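Local coordinates for protein N5-carboxyaminoimidazole ribonucleotide synthetase (Bacillus anthracis, PDB 3R5H) that probably catalyses the ATP-dependent carboxylation of 5-aminoimidazole ribonucleotide to N5-carboxyaminoimidazole ribonucleotide, a step of purine biosynthesis, at residues 114-119 / 273-278; 243-248 / 258-263. All coordinates share one frame; numbering follows the deposited sequence.

Contacts 1 and 2 have centres 10 Å apart and meet through two neighbouring antiparallel strands of one sheet, 256-264 and 270-276, which follow each other in the chain. Contact 2 is nested in the loop closed by contact 1: helix 113-122 comes first, then helix 235-251 and the two strands. In contact 2, helix 235-251 packs on strand 256-264; in contact 1, helix 113-122 reaches strand 270-276, the sheet's edge strand within this chain. The strands are joined by backbone pairs of Glu261 with Asn273 and Glu274. An apolar helix contact behind the sheet thus adjoins a polar, metal-binding one at the nucleotide site, with Phe263 of strand 256-264 reaching ADP from the sheet's other side.

Contact 1 of 2, residues 114-119 / 273-278; sequences FTEKNA and NELAPR. With MG (magnesium ion), chain E; ADP (adenosine-5'-diphosphate), chain C; AIR (5-aminoimidazole ribonucleotide), chain D.
Glu116 and Glu274 mark the closest backbone approach, their CA atoms 7.6 Å apart, where helix 114-119 passes strand 273-276 almost at right angles (97°). Opposite Glu261 of the adjoining strand, Asn273 and Glu274 form a classic beta bulge. Glu116 spans the gap with an extended chain, CG anti to its own backbone N (chi1 -173°), and OE2 accepts a hydrogen bond from Leu275 N at 2.9 Å. The N-H comes from well above the carboxylate plane, 59° out of it. Lys117 NZ, salt-bridged to Glu188, donates to a water that in turn donates to Asn273 OD1. The other branch of that amide, ND2, bonds ADP O1A at 3.2 Å. Beside it, Glu274 OE1 binds magnesium at 2.2 Å, and ADP O1A and a water bind the same ion. Past the inverse gamma turn centred on Pro277, the Arg278 guanidinium lies between Ala276 CB on one face and the AIR ring on the other, its NH2 3.2 Å from AIR C4. Glu116 OE2 also lies 3.1 Å from the acceptor Leu275 O, which may raise the carboxylate's affinity for a proton, while the water link from Lys117 probably steadies the amide beside the alpha-phosphate.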
ATOM      1  N   PHE A 114      33.376  -2.019  13.870  1.00 20.14           N
ATOM      2  CA  PHE A 114      34.550  -1.163  13.931  1.00 20.49           C
ATOM      3  C   PHE A 114      34.686  -0.348  12.652  1.00 20.34           C
ATOM      4  O   PHE A 114      34.865   0.866  12.707  1.00 20.37           O
ATOM      5  CB  PHE A 114      35.826  -1.991  14.186  1.00 20.40           C
ATOM      6  CG  PHE A 114      37.065  -1.158  14.385  1.00 20.51           C
ATOM      7  CD1 PHE A 114      37.287  -0.488  15.590  1.00 19.83           C
ATOM      8  CD2 PHE A 114      38.004  -1.030  13.357  1.00 20.85           C
ATOM      9  CE1 PHE A 114      38.429   0.297  15.777  1.00 19.94           C
ATOM     10  CE2 PHE A 114      39.163  -0.257  13.532  1.00 21.62           C
ATOM     11  CZ  PHE A 114      39.371   0.412  14.748  1.00 21.26           C
ATOM     12  N   THR A 115      34.600  -1.021  11.506  1.00 20.03           N
ATOM     13  CA  THR A 115      34.687  -0.352  10.216  1.00 19.72           C
ATOM     14  C   THR A 115      33.599   0.724  10.075  1.00 19.84           C
ATOM     15  O   THR A 115      33.872   1.820   9.565  1.00 19.85           O
ATOM     16  CB  THR A 115      34.615  -1.369   9.066  1.00 19.87           C
ATOM     17  OG1 THR A 115      35.689  -2.316   9.197  1.00 21.99           O
ATOM     18  CG2 THR A 115      34.739  -0.701   7.722  1.00 18.80           C
ATOM     19  N   GLU A 116      32.383   0.395  10.520  1.00 19.57           N
ATOM     20  CA  GLU A 116      31.223   1.272  10.452  1.00 20.04           C
ATOM     21  C   GLU A 116      31.485   2.537  11.253  1.00 19.83           C
ATOM     22  O   GLU A 116      31.302   3.639  10.758  1.00 19.28           O
ATOM     23  CB  GLU A 116      29.998   0.539  11.017  1.00 20.43           C
ATOM     24  CG  GLU A 116      28.653   1.239  10.888  1.00 22.21           C
ATOM     25  CD  GLU A 116      27.494   0.389  11.465  1.00 27.60           C
ATOM     26  OE1 GLU A 116      27.551  -0.023  12.652  1.00 29.30           O
ATOM     27  OE2 GLU A 116      26.528   0.119  10.724  1.00 28.54           O
ATOM     28  N   LYS A 117      31.927   2.352  12.494  1.00 20.28           N
ATOM     29  CA  LYS A 117      32.236   3.458  13.374  1.00 20.57           C
ATOM     30  C   LYS A 117      33.336   4.371  12.830  1.00 21.14           C
ATOM     31  O   LYS A 117      33.217   5.616  12.920  1.00 20.54           O
ATOM     32  CB  LYS A 117      32.508   2.951  14.797  1.00 21.07           C
ATOM     33  CG  LYS A 117      31.204   2.849  15.580  1.00 22.37           C
ATOM     34  CD  LYS A 117      31.368   2.390  17.002  1.00 26.33           C
ATOM     35  CE  LYS A 117      30.152   2.792  17.846  1.00 28.93           C
ATOM     36  NZ  LYS A 117      28.831   2.273  17.344  1.00 27.17           N
ATOM     37  N   ASN A 118      34.366   3.764  12.229  1.00 20.66           N
ATOM     38  CA  ASN A 118      35.417   4.512  11.542  1.00 21.21           C
ATOM     39  C   ASN A 118      34.878   5.366  10.414  1.00 20.40           C
ATOM     40  O   ASN A 118      35.271   6.531  10.266  1.00 19.57           O
ATOM     41  CB  ASN A 118      36.476   3.570  10.939  1.00 22.12           C
ATOM     42  CG  ASN A 118      37.530   3.138  11.945  1.00 25.25           C
ATOM     43  OD1 ASN A 118      37.509   3.542  13.112  1.00 28.64           O
ATOM     44  ND2 ASN A 118      38.464   2.303  11.491  1.00 28.60           N
ATOM     45  N   ALA A 119      34.006   4.763   9.596  1.00 19.43           N
ATOM     46  CA  ALA A 119      33.402   5.467   8.482  1.00 18.41           C
ATOM     47  C   ALA A 119      32.474   6.616   8.956  1.00 18.05           C
ATOM     48  O   ALA A 119      32.425   7.672   8.320  1.00 17.76           O
ATOM     49  CB  ALA A 119      32.657   4.508   7.600  1.00 18.53           C
ATOM     50  N   ASN A 273      24.505   4.961  16.588  1.00 19.32           N
ATOM     51  CA  ASN A 273      24.708   3.605  17.071  1.00 20.07           C
ATOM     52  C   ASN A 273      25.047   2.656  15.921  1.00 19.67           C
ATOM     53  O   ASN A 273      26.087   2.005  15.939  1.00 19.83           O
ATOM     54  CB  ASN A 273      23.450   3.130  17.808  1.00 20.44           C
ATOM     55  CG  ASN A 273      23.519   1.683  18.229  1.00 21.71           C
ATOM     56  OD1 ASN A 273      24.570   1.184  18.626  1.00 23.71           O
ATOM     57  ND2 ASN A 273      22.376   1.010  18.187  1.00 24.23           N
ATOM     58  N   GLU A 274      24.167   2.568  14.931  1.00 19.21           N
ATOM     59  CA  GLU A 274      24.386   1.651  13.816  1.00 19.03           C
ATOM     60  C   GLU A 274      23.605   2.016  12.562  1.00 17.92           C
ATOM     61  O   GLU A 274      22.648   2.804  12.598  1.00 18.30           O
ATOM     62  CB  GLU A 274      24.170   0.166  14.224  1.00 19.78           C
ATOM     63  CG  GLU A 274      22.788  -0.151  14.714  1.00 23.49           C
ATOM     64  CD  GLU A 274      22.556  -1.629  15.003  1.00 31.39           C
ATOM     65  OE1 GLU A 274      21.496  -1.922  15.640  1.00 33.21           O
ATOM     66  OE2 GLU A 274      23.402  -2.482  14.596  1.00 31.40           O
ATOM     67  N   LEU A 275      24.072   1.472  11.444  1.00 16.49           N
ATOM     68  CA  LEU A 275      23.512   1.723  10.140  1.00 15.98           C
ATOM     69  C   LEU A 275      23.049   0.421   9.517  1.00 16.24           C
ATOM     70  O   LEU A 275      23.661  -0.641   9.739  1.00 16.42           O
ATOM     71  CB  LEU A 275      24.554   2.380   9.234  1.00 15.65           C
ATOM     72  CG  LEU A 275      25.316   3.592   9.757  1.00 15.44           C
ATOM     73  CD1 LEU A 275      26.362   4.073   8.733  1.00 14.77           C
ATOM     74  CD2 LEU A 275      24.332   4.720  10.124  1.00 14.64           C
ATOM     75  N   ALA A 276      21.967   0.508   8.748  1.00 15.81           N
ATOM     76  CA  ALA A 276      21.491  -0.605   7.936  1.00 15.61           C
ATOM     77  C   ALA A 276      21.182  -0.070   6.547  1.00 15.74           C
ATOM     78  O   ALA A 276      20.334   0.815   6.398  1.00 15.17           O
ATOM     79  CB  ALA A 276      20.242  -1.253   8.572  1.00 15.65           C
ATOM     80  N   PRO A 277      21.889  -0.583   5.522  1.00 15.86           N
ATOM     81  CA  PRO A 277      21.733  -0.101   4.134  1.00 15.66           C
ATOM     82  C   PRO A 277      20.557  -0.776   3.402  1.00 15.81           C
ATOM     83  O   PRO A 277      20.730  -1.409   2.360  1.00 15.32           O
ATOM     84  CB  PRO A 277      23.080  -0.458   3.489  1.00 15.79           C
ATOM     85  CG  PRO A 277      23.564  -1.672   4.252  1.00 16.24           C
ATOM     86  CD  PRO A 277      22.913  -1.644   5.639  1.00 15.98           C
ATOM     87  N   ARG A 278      19.359  -0.608   3.956  1.00 15.80           N
ATOM     88  CA  ARG A 278      18.174  -1.308   3.503  1.00 15.16           C
ATOM     89  C   ARG A 278      16.984  -0.756   4.251  1.00 14.88           C
ATOM     90  O   ARG A 278      17.161  -0.136   5.297  1.00 14.66           O
ATOM     91  CB  ARG A 278      18.297  -2.826   3.813  1.00 15.64           C
ATOM     92  CG  ARG A 278      18.697  -3.149   5.243  1.00 15.11           C
ATOM     93  CD  ARG A 278      18.360  -4.576   5.647  1.00 14.88           C
ATOM     94  NE  ARG A 278      18.819  -4.845   7.015  1.00 16.49           N
ATOM     95  CZ  ARG A 278      18.107  -4.625   8.122  1.00 17.73           C
ATOM     96  NH1 ARG A 278      16.867  -4.123   8.070  1.00 17.48           N
ATOM     97  NH2 ARG A 278      18.636  -4.913   9.300  1.00 17.67           N
TER
HETATM   98 MG    MG E 402      20.426  -2.322  17.471  1.00 39.77          MG
HETATM   99  PB  ADP C 400      22.148  -4.988  18.035  1.00 39.20           P
HETATM  100  O1B ADP C 400      22.600  -6.415  18.147  1.00 42.02           O
HETATM  101  O2B ADP C 400      22.316  -4.483  16.635  1.00 41.53           O
HETATM  102  O3B ADP C 400      20.795  -4.709  18.636  1.00 42.24           O
HETATM  103  PA  ADP C 400      23.129  -2.681  19.489  1.00 36.72           P
HETATM  104  O1A ADP C 400      21.889  -2.032  18.929  1.00 38.75           O
HETATM  105  O2A ADP C 400      24.480  -2.064  19.231  1.00 37.35           O
HETATM  106  O3A ADP C 400      23.209  -4.213  18.976  1.00 39.17           O
HETATM  107  O5' ADP C 400      22.971  -2.786  21.083  1.00 35.26           O
HETATM  108  C5' ADP C 400      21.790  -3.353  21.647  1.00 34.24           C
HETATM  109  C4' ADP C 400      21.246  -2.440  22.733  1.00 33.79           C
HETATM  110  O4' ADP C 400      22.223  -2.278  23.770  1.00 33.60           O
HETATM  111  C3' ADP C 400      20.943  -1.043  22.216  1.00 34.02           C
HETATM  112  O3' ADP C 400      19.584  -0.924  21.792  1.00 34.55           O
HETATM  113  C2' ADP C 400      21.212  -0.166  23.417  1.00 34.73           C
HETATM  114  O2' ADP C 400      20.036  -0.136  24.238  1.00 35.83           O
HETATM  115  C1' ADP C 400      22.272  -0.909  24.195  1.00 32.58           C
HETATM  116  N9  ADP C 400      23.604  -0.332  23.891  1.00 31.79           N
HETATM  117  C8  ADP C 400      24.468  -0.761  22.946  1.00 31.16           C
HETATM  118  N7  ADP C 400      25.599  -0.015  22.932  1.00 29.89           N
HETATM  119  C5  ADP C 400      25.476   0.906  23.893  1.00 29.07           C
HETATM  120  C6  ADP C 400      26.300   2.010  24.426  1.00 29.06           C
HETATM  121  N6  ADP C 400      27.531   2.294  23.924  1.00 25.98           N
HETATM  122  N1  ADP C 400      25.765   2.741  25.445  1.00 30.13           N
HETATM  123  C2  ADP C 400      24.551   2.504  25.971  1.00 29.30           C
HETATM  124  N3  ADP C 400      23.763   1.515  25.531  1.00 30.47           N
HETATM  125  C4  ADP C 400      24.158   0.702  24.518  1.00 30.29           C
HETATM  126  N1  AIR D 401      15.944  -8.912   7.870  1.00 56.92           N
HETATM  127  C2  AIR D 401      17.061  -8.812   7.118  1.00 57.18           C
HETATM  128  N3  AIR D 401      18.061  -8.239   7.841  1.00 57.73           N
HETATM  129  C4  AIR D 401      17.599  -7.955   9.083  1.00 57.85           C
HETATM  130  C5  AIR D 401      16.292  -8.390   9.036  1.00 57.78           C
HETATM  131  N6  AIR D 401      15.435  -8.296  10.088  1.00 58.85           N
HETATM  132  C1' AIR D 401      14.617  -9.477   7.491  1.00 56.28           C
HETATM  133  C2' AIR D 401      14.658  -9.965   6.060  1.00 55.61           C
HETATM  134  C3' AIR D 401      14.992 -11.442   6.229  1.00 55.76           C
HETATM  135  C4' AIR D 401      14.148 -11.796   7.434  1.00 55.46           C
HETATM  136  O4' AIR D 401      14.281 -10.639   8.273  1.00 56.79           O
HETATM  137  O2' AIR D 401      13.349  -9.752   5.521  1.00 53.06           O
HETATM  138  O3' AIR D 401      14.711 -12.260   5.086  1.00 55.69           O
HETATM  139  C5' AIR D 401      14.595 -13.070   8.129  1.00 55.58           C
HETATM  140  O5' AIR D 401      13.458 -13.583   8.822  1.00 55.19           O
HETATM  141  P   AIR D 401      13.320 -15.140   9.225  1.00 54.15           P
HETATM  142  O6  AIR D 401      14.575 -15.405  10.025  1.00 54.34           O
HETATM  143  O7  AIR D 401      13.271 -15.881   7.905  1.00 54.55           O
HETATM  144  O8  AIR D 401      12.031 -15.180  10.007  1.00 50.76           O
HETATM  145  O   HOH W   1      26.882   2.162  19.589  1.00 26.61           O
HETATM  146  O   HOH W   2      18.242  -2.635  17.160  1.00 44.98           O

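Contact 2 of 2, residues 243-248 / 258-263; sequences AYAKVL and LAVEMF. With ADP (adenosine-5'-diphosphate), chain C.
Tyr244 meets Met262 through its CB, 4.3 Å from Met262 CE, and not through its ring; the side chain also packs on Pro126 and Ile270. The other aromatic ring, that of Phe263, belongs to the far side of the strand. There it stacks with Phe193 and meets the adenine of ADP obliquely, Phe263 CZ lying 3.8 Å from ADP C4, while CE2 comes near the ribose at C2'. Between helix 243-248 and strand 258-263 the contact is apolar. Leu248 supplies the nearest approach: its CD1 comes 3.8 Å from Val260 CG1 and almost as near to CG2, so one leucine methyl rests against both branches of the valine. With CG1 anti to the backbone N (chi1 -172°), Val260 also sets CG2 against Ala245, 4.2 Å from Ala245 CB.

In the ATP-grasp fold of this protein, helix 235-251 backs the antiparallel sheet, and strand 256-264 lies between strands 195-203 and 270-276. The helix runs against the strand at 134°, and Ala245 passes nearest to it, its CA 6.5 Å from that of Val260. Leu258, Val260 and Met262 point to the helix, whereas Phe263, next in the chain, turns to the ADP side. At one end Leu258 CD2 touches Leu248 CB at 4.2 Å; at the other the extended Met262 chain (chi3 -163°) carries CE to the helix, where this methyl also lies 4.4 Å from Ala245 CB. Leu125 packs against Leu248, and Val199 of strand 195-203 against Ala245.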
ATOM      1  N   ALA A 243      19.682  16.128  10.189  1.00 18.55           N
ATOM      2  CA  ALA A 243      20.895  16.651   9.580  1.00 18.47           C
ATOM      3  C   ALA A 243      21.998  15.591   9.559  1.00 18.00           C
ATOM      4  O   ALA A 243      22.684  15.439   8.563  1.00 18.95           O
ATOM      5  CB  ALA A 243      21.364  17.905  10.306  1.00 18.34           C
ATOM      6  N   TYR A 244      22.152  14.846  10.645  1.00 18.16           N
ATOM      7  CA  TYR A 244      23.156  13.773  10.717  1.00 18.07           C
ATOM      8  C   TYR A 244      22.925  12.737   9.610  1.00 18.49           C
ATOM      9  O   TYR A 244      23.860  12.347   8.907  1.00 18.06           O
ATOM     10  CB  TYR A 244      23.125  13.111  12.100  1.00 17.83           C
ATOM     11  CG  TYR A 244      23.791  13.892  13.234  1.00 18.39           C
ATOM     12  CD1 TYR A 244      24.119  13.253  14.435  1.00 18.80           C
ATOM     13  CD2 TYR A 244      24.108  15.251  13.112  1.00 19.80           C
ATOM     14  CE1 TYR A 244      24.718  13.935  15.487  1.00 19.55           C
ATOM     15  CE2 TYR A 244      24.724  15.951  14.172  1.00 19.37           C
ATOM     16  CZ  TYR A 244      25.019  15.280  15.357  1.00 21.16           C
ATOM     17  OH  TYR A 244      25.624  15.936  16.424  1.00 22.08           O
ATOM     18  N   ALA A 245      21.669  12.314   9.458  1.00 18.98           N
ATOM     19  CA  ALA A 245      21.280  11.321   8.463  1.00 19.61           C
ATOM     20  C   ALA A 245      21.621  11.785   7.039  1.00 19.97           C
ATOM     21  O   ALA A 245      22.150  11.007   6.237  1.00 19.38           O
ATOM     22  CB  ALA A 245      19.781  10.993   8.598  1.00 18.85           C
ATOM     23  N   LYS A 246      21.332  13.056   6.756  1.00 20.05           N
ATOM     24  CA  LYS A 246      21.674  13.691   5.483  1.00 20.85           C
ATOM     25  C   LYS A 246      23.164  13.730   5.220  1.00 20.93           C
ATOM     26  O   LYS A 246      23.586  13.526   4.087  1.00 20.96           O
ATOM     27  CB  LYS A 246      21.158  15.129   5.429  1.00 20.88           C
ATOM     28  CG  LYS A 246      19.688  15.270   5.126  1.00 23.77           C
ATOM     29  CD  LYS A 246      19.324  16.763   5.155  1.00 27.93           C
ATOM     30  CE  LYS A 246      17.944  17.011   4.598  1.00 30.30           C
ATOM     31  NZ  LYS A 246      17.488  18.387   4.939  1.00 33.73           N
ATOM     32  N   VAL A 247      23.958  14.034   6.245  1.00 21.42           N
ATOM     33  CA  VAL A 247      25.406  14.061   6.078  1.00 22.36           C
ATOM     34  C   VAL A 247      25.909  12.656   5.743  1.00 22.71           C
ATOM     35  O   VAL A 247      26.746  12.481   4.867  1.00 22.66           O
ATOM     36  CB  VAL A 247      26.149  14.640   7.328  1.00 22.85           C
ATOM     37  CG1 VAL A 247      27.655  14.328   7.278  1.00 21.50           C
ATOM     38  CG2 VAL A 247      25.912  16.156   7.457  1.00 23.17           C
ATOM     39  N   LEU A 248      25.367  11.656   6.431  1.00 23.45           N
ATOM     40  CA  LEU A 248      25.769  10.292   6.192  1.00 23.91           C
ATOM     41  C   LEU A 248      25.456   9.871   4.778  1.00 24.45           C
ATOM     42  O   LEU A 248      26.317   9.288   4.122  1.00 24.91           O
ATOM     43  CB  LEU A 248      25.090   9.349   7.175  1.00 24.08           C
ATOM     44  CG  LEU A 248      25.831   9.151   8.479  1.00 25.34           C
ATOM     45  CD1 LEU A 248      24.970   8.361   9.456  1.00 27.28           C
ATOM     46  CD2 LEU A 248      27.168   8.462   8.233  1.00 25.44           C
ATOM     47  N   LEU A 258      18.897   4.055   3.597  1.00 16.40           N
ATOM     48  CA  LEU A 258      19.770   3.916   4.756  1.00 15.80           C
ATOM     49  C   LEU A 258      18.990   4.211   6.029  1.00 16.10           C
ATOM     50  O   LEU A 258      18.404   5.302   6.183  1.00 16.21           O
ATOM     51  CB  LEU A 258      20.963   4.853   4.654  1.00 15.19           C
ATOM     52  CG  LEU A 258      21.973   4.894   5.806  1.00 15.09           C
ATOM     53  CD1 LEU A 258      22.759   3.584   5.926  1.00 13.69           C
ATOM     54  CD2 LEU A 258      22.909   6.083   5.634  1.00 14.86           C
ATOM     55  N   ALA A 259      18.977   3.237   6.933  1.00 15.78           N
ATOM     56  CA  ALA A 259      18.434   3.438   8.264  1.00 15.67           C
ATOM     57  C   ALA A 259      19.562   3.810   9.221  1.00 15.67           C
ATOM     58  O   ALA A 259      20.569   3.102   9.294  1.00 16.19           O
ATOM     59  CB  ALA A 259      17.705   2.189   8.751  1.00 15.48           C
ATOM     60  N   VAL A 260      19.387   4.914   9.945  1.00 15.23           N
ATOM     61  CA  VAL A 260      20.390   5.402  10.894  1.00 15.47           C
ATOM     62  C   VAL A 260      19.844   5.338  12.310  1.00 16.05           C
ATOM     63  O   VAL A 260      18.888   6.059  12.667  1.00 16.11           O
ATOM     64  CB  VAL A 260      20.815   6.863  10.617  1.00 15.74           C
ATOM     65  CG1 VAL A 260      22.020   7.258  11.536  1.00 15.35           C
ATOM     66  CG2 VAL A 260      21.145   7.073   9.147  1.00 15.12           C
ATOM     67  N   GLU A 261      20.442   4.477  13.116  1.00 16.03           N
ATOM     68  CA  GLU A 261      20.002   4.309  14.488  1.00 17.27           C
ATOM     69  C   GLU A 261      20.888   5.100  15.427  1.00 16.82           C
ATOM     70  O   GLU A 261      22.117   5.068  15.309  1.00 15.59           O
ATOM     71  CB  GLU A 261      19.997   2.836  14.869  1.00 17.51           C
ATOM     72  CG  GLU A 261      18.842   2.077  14.253  1.00 20.83           C
ATOM     73  CD  GLU A 261      18.714   0.699  14.856  1.00 25.33           C
ATOM     74  OE1 GLU A 261      19.441  -0.214  14.398  1.00 25.79           O
ATOM     75  OE2 GLU A 261      17.898   0.544  15.802  1.00 27.09           O
ATOM     76  N   MET A 262      20.241   5.786  16.366  1.00 17.29           N
ATOM     77  CA  MET A 262      20.887   6.813  17.189  1.00 18.35           C
ATOM     78  C   MET A 262      20.498   6.733  18.672  1.00 18.75           C
ATOM     79  O   MET A 262      19.431   6.208  19.005  1.00 18.69           O
ATOM     80  CB  MET A 262      20.530   8.203  16.634  1.00 18.14           C
ATOM     81  CG  MET A 262      20.897   8.409  15.137  1.00 19.87           C
ATOM     82  SD  MET A 262      20.309  10.018  14.554  1.00 22.99           S
ATOM     83  CE  MET A 262      20.348   9.910  12.773  1.00 21.56           C
ATOM     84  N   PHE A 263      21.375   7.228  19.550  1.00 19.09           N
ATOM     85  CA  PHE A 263      21.048   7.438  20.966  1.00 19.93           C
ATOM     86  C   PHE A 263      20.877   8.942  21.186  1.00 20.69           C
ATOM     87  O   PHE A 263      21.703   9.732  20.749  1.00 20.33           O
ATOM     88  CB  PHE A 263      22.155   6.927  21.897  1.00 19.49           C
ATOM     89  CG  PHE A 263      22.506   5.460  21.729  1.00 20.06           C
ATOM     90  CD1 PHE A 263      23.831   5.055  21.765  1.00 21.31           C
ATOM     91  CD2 PHE A 263      21.524   4.492  21.544  1.00 20.38           C
ATOM     92  CE1 PHE A 263      24.187   3.688  21.627  1.00 21.40           C
ATOM     93  CE2 PHE A 263      21.860   3.133  21.406  1.00 21.44           C
ATOM     94  CZ  PHE A 263      23.199   2.735  21.450  1.00 21.00           C
TER
HETATM   95  PB  ADP C 400      22.148  -4.988  18.035  1.00 39.20           P
HETATM   96  O1B ADP C 400      22.600  -6.415  18.147  1.00 42.02           O
HETATM   97  O2B ADP C 400      22.316  -4.483  16.635  1.00 41.53           O
HETATM   98  O3B ADP C 400      20.795  -4.709  18.636  1.00 42.24           O
HETATM   99  PA  ADP C 400      23.129  -2.681  19.489  1.00 36.72           P
HETATM  100  O1A ADP C 400      21.889  -2.032  18.929  1.00 38.75           O
HETATM  101  O2A ADP C 400      24.480  -2.064  19.231  1.00 37.35           O
HETATM  102  O3A ADP C 400      23.209  -4.213  18.976  1.00 39.17           O
HETATM  103  O5' ADP C 400      22.971  -2.786  21.083  1.00 35.26           O
HETATM  104  C5' ADP C 400      21.790  -3.353  21.647  1.00 34.24           C
HETATM  105  C4' ADP C 400      21.246  -2.440  22.733  1.00 33.79           C
HETATM  106  O4' ADP C 400      22.223  -2.278  23.770  1.00 33.60           O
HETATM  107  C3' ADP C 400      20.943  -1.043  22.216  1.00 34.02           C
HETATM  108  O3' ADP C 400      19.584  -0.924  21.792  1.00 34.55           O
HETATM  109  C2' ADP C 400      21.212  -0.166  23.417  1.00 34.73           C
HETATM  110  O2' ADP C 400      20.036  -0.136  24.238  1.00 35.83           O
HETATM  111  C1' ADP C 400      22.272  -0.909  24.195  1.00 32.58           C
HETATM  112  N9  ADP C 400      23.604  -0.332  23.891  1.00 31.79           N
HETATM  113  C8  ADP C 400      24.468  -0.761  22.946  1.00 31.16           C
HETATM  114  N7  ADP C 400      25.599  -0.015  22.932  1.00 29.89           N
HETATM  115  C5  ADP C 400      25.476   0.906  23.893  1.00 29.07           C
HETATM  116  C6  ADP C 400      26.300   2.010  24.426  1.00 29.06           C
HETATM  117  N6  ADP C 400      27.531   2.294  23.924  1.00 25.98           N
HETATM  118  N1  ADP C 400      25.765   2.741  25.445  1.00 30.13           N
HETATM  119  C2  ADP C 400      24.551   2.504  25.971  1.00 29.30           C
HETATM  120  N3  ADP C 400      23.763   1.515  25.531  1.00 30.47           N
HETATM  121  C4  ADP C 400      24.158   0.702  24.518  1.00 30.29           C